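Local coordinates for hypothetical protein (Uncultured marine organism, PDB 2OD5), which is of unknown function but, with its winged-helix-like fold, probably binds nucleic acid, at residues A[28-31]-A[32-35]. Residues are numbered along the deposited sequence; the frame is centred on the assembly and turned at random.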
ATOM      1  N   PRO A  28       6.048   6.619   4.698  1.00 32.03           N
ATOM      2  CA  PRO A  28       5.809   5.489   3.798  1.00 31.77           C
ATOM      3  C   PRO A  28       5.931   4.122   4.476  1.00 33.29           C
ATOM      4  O   PRO A  28       6.698   3.981   5.433  1.00 33.54           O
ATOM      5  CB  PRO A  28       6.899   5.645   2.742  1.00 33.44           C
ATOM      6  CG  PRO A  28       7.269   7.097   2.766  1.00 34.36           C
ATOM      7  CD  PRO A  28       7.138   7.491   4.209  1.00 34.17           C
ATOM      8  N   ARG A  29       5.184   3.132   3.980  1.00 31.83           N
ATOM      9  CA  ARG A  29       5.238   1.767   4.532  1.00 32.32           C
ATOM     10  C   ARG A  29       5.216   0.774   3.396  1.00 30.86           C
ATOM     11  O   ARG A  29       4.751   1.079   2.301  1.00 30.27           O
ATOM     12  CB  ARG A  29       4.030   1.489   5.463  1.00 34.07           C
ATOM     13  CG  ARG A  29       3.903   2.455   6.625  1.00 35.98           C
ATOM     14  CD  ARG A  29       5.129   2.462   7.540  1.00 43.41           C
ATOM     15  NE  ARG A  29       5.023   1.474   8.589  1.00 46.61           N
ATOM     16  CZ  ARG A  29       4.418   1.677   9.761  1.00 47.63           C
ATOM     17  NH1 ARG A  29       3.835   2.836  10.051  1.00 50.40           N
ATOM     18  NH2 ARG A  29       4.372   0.691  10.637  1.00 51.99           N
ATOM     19  N   ASN A  30       5.717  -0.431   3.642  1.00 30.69           N
ATOM     20  CA  ASN A  30       5.738  -1.444   2.600  1.00 31.16           C
ATOM     21  C   ASN A  30       4.452  -2.275   2.591  1.00 29.86           C
ATOM     22  O   ASN A  30       3.625  -2.200   3.522  1.00 31.14           O
ATOM     23  CB  ASN A  30       7.028  -2.310   2.662  1.00 32.64           C
ATOM     24  CG  ASN A  30       7.060  -3.240   3.834  1.00 39.65           C
ATOM     25  OD1 ASN A  30       6.082  -3.931   4.135  1.00 35.95           O
ATOM     26  ND2 ASN A  30       8.202  -3.298   4.495  1.00 42.86           N
ATOM     27  N   THR A  31       4.230  -3.001   1.510  1.00 30.86           N
ATOM     28  CA  THR A  31       2.964  -3.691   1.296  1.00 32.22           C
ATOM     29  C   THR A  31       2.640  -4.680   2.423  1.00 32.59           C
ATOM     30  O   THR A  31       1.479  -4.812   2.827  1.00 34.03           O
ATOM     31  CB  THR A  31       2.939  -4.480  -0.051  1.00 36.19           C
ATOM     32  OG1 THR A  31       3.229  -3.604  -1.146  1.00 35.43           O
ATOM     33  CG2 THR A  31       1.539  -5.090  -0.299  1.00 37.15           C
ATOM     34  N   ALA A  32       3.666  -5.342   2.929  1.00 33.07           N
ATOM     35  CA  ALA A  32       3.517  -6.298   4.030  1.00 33.85           C
ATOM     36  C   ALA A  32       3.030  -5.643   5.314  1.00 32.49           C
ATOM     37  O   ALA A  32       2.163  -6.181   6.018  1.00 29.98           O
ATOM     38  CB  ALA A  32       4.872  -7.027   4.274  1.00 34.11           C
ATOM     39  N   GLU A  33       3.644  -4.515   5.673  1.00 30.68           N
ATOM     40  CA  GLU A  33       3.207  -3.748   6.823  1.00 31.99           C
ATOM     41  C   GLU A  33       1.760  -3.261   6.657  1.00 29.14           C
ATOM     42  O   GLU A  33       0.964  -3.287   7.604  1.00 30.43           O
ATOM     43  CB  GLU A  33       4.109  -2.537   7.024  1.00 31.38           C
ATOM     44  CG  GLU A  33       5.546  -2.833   7.333  1.00 37.70           C
ATOM     45  CD  GLU A  33       6.319  -1.519   7.479  1.00 44.33           C
ATOM     46  OE1 GLU A  33       6.594  -0.838   6.430  1.00 46.91           O
ATOM     47  OE2 GLU A  33       6.585  -1.139   8.644  1.00 53.66           O
ATOM     48  N   ILE A  34       1.405  -2.811   5.458  1.00 28.48           N
ATOM     49  CA  ILE A  34       0.063  -2.329   5.183  1.00 29.04           C
ATOM     50  C   ILE A  34      -0.943  -3.465   5.324  1.00 29.64           C
ATOM     51  O   ILE A  34      -1.959  -3.328   6.012  1.00 28.63           O
ATOM     52  CB  ILE A  34      -0.054  -1.667   3.779  1.00 28.79           C
ATOM     53  CG1 ILE A  34       0.890  -0.445   3.672  1.00 29.66           C
ATOM     54  CG2 ILE A  34      -1.493  -1.205   3.517  1.00 29.56           C
ATOM     55  CD1 ILE A  34       1.058   0.071   2.242  1.00 32.03           C
ATOM     56  N   LEU A  35      -0.611  -4.605   4.748  1.00 28.65           N
ATOM     57  CA  LEU A  35      -1.477  -5.781   4.838  1.00 29.44           C
ATOM     58  C   LEU A  35      -1.661  -6.194   6.284  1.00 28.36           C
ATOM     59  O   LEU A  35      -2.778  -6.486   6.707  1.00 30.19           O
ATOM     60  CB  LEU A  35      -0.877  -6.958   4.058  1.00 29.46           C
ATOM     61  CG  LEU A  35      -1.815  -8.180   3.924  1.00 29.58           C
ATOM     62  CD1 LEU A  35      -3.077  -7.830   3.112  1.00 29.32           C
ATOM     63  CD2 LEU A  35      -1.055  -9.333   3.286  1.00 32.67           C
TER
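N30 and E33 trade hydrogen bonds at the start of helix 31-39, each side chain serving the other's backbone. The carboxamide oxygen OD1 of N30 takes the amide N of E33 at 2.9 Å, tilted somewhat from the carbonyl plane. CG of N30 sits between its own backbone N and carbonyl carbon (chi1 71°), which turns OD1 toward the amide N of E33. In return, OE1 of E33 accepts the backbone N of N30 at 3.0 Å in a nearly straight bond (171°), on the anti side of the carboxylate and close to its plane. The two side chains cross at about a right angle.

The other oxygen, OE2, faces the arginine. NE of R29 donates to OE2 of E33 at 3.0 Å in a salt bridge; the oxygen lies near the guanidinium plane, but the nitrogen comes in from above the carboxylate. NH2 of R29 adds a weak bond to the same OE2 at 3.5 Å. The arginine chain, bent at chi2 and chi3, folds back to reach it. With E33 cut back to alanine, N30 N would probably lose its side-chain acceptor, and R29 its carboxylate mate, leaving the guanidinium freer to turn.

Main-chain bonds carry the helix onward: I34 N meets N30 O at 3.0 Å, and L35 N meets T31 O at 2.8 Å. On the apolar side, CG1 of I34 lies 4.1 Å from CB of R29, and I34 continues inward against I20 and F23 of helix 9-23 and L51 of helix 48-57.

T31 OG1 is hydrogen-bonded to NE1 of W82 on strand 75-84. The reciprocal N30-E33 bonds make a capping box, with N30 as N-cap, where strand 29-30 runs into helix 31-39, a strand-to-helix junction consistent with a winged helix-turn-helix fold.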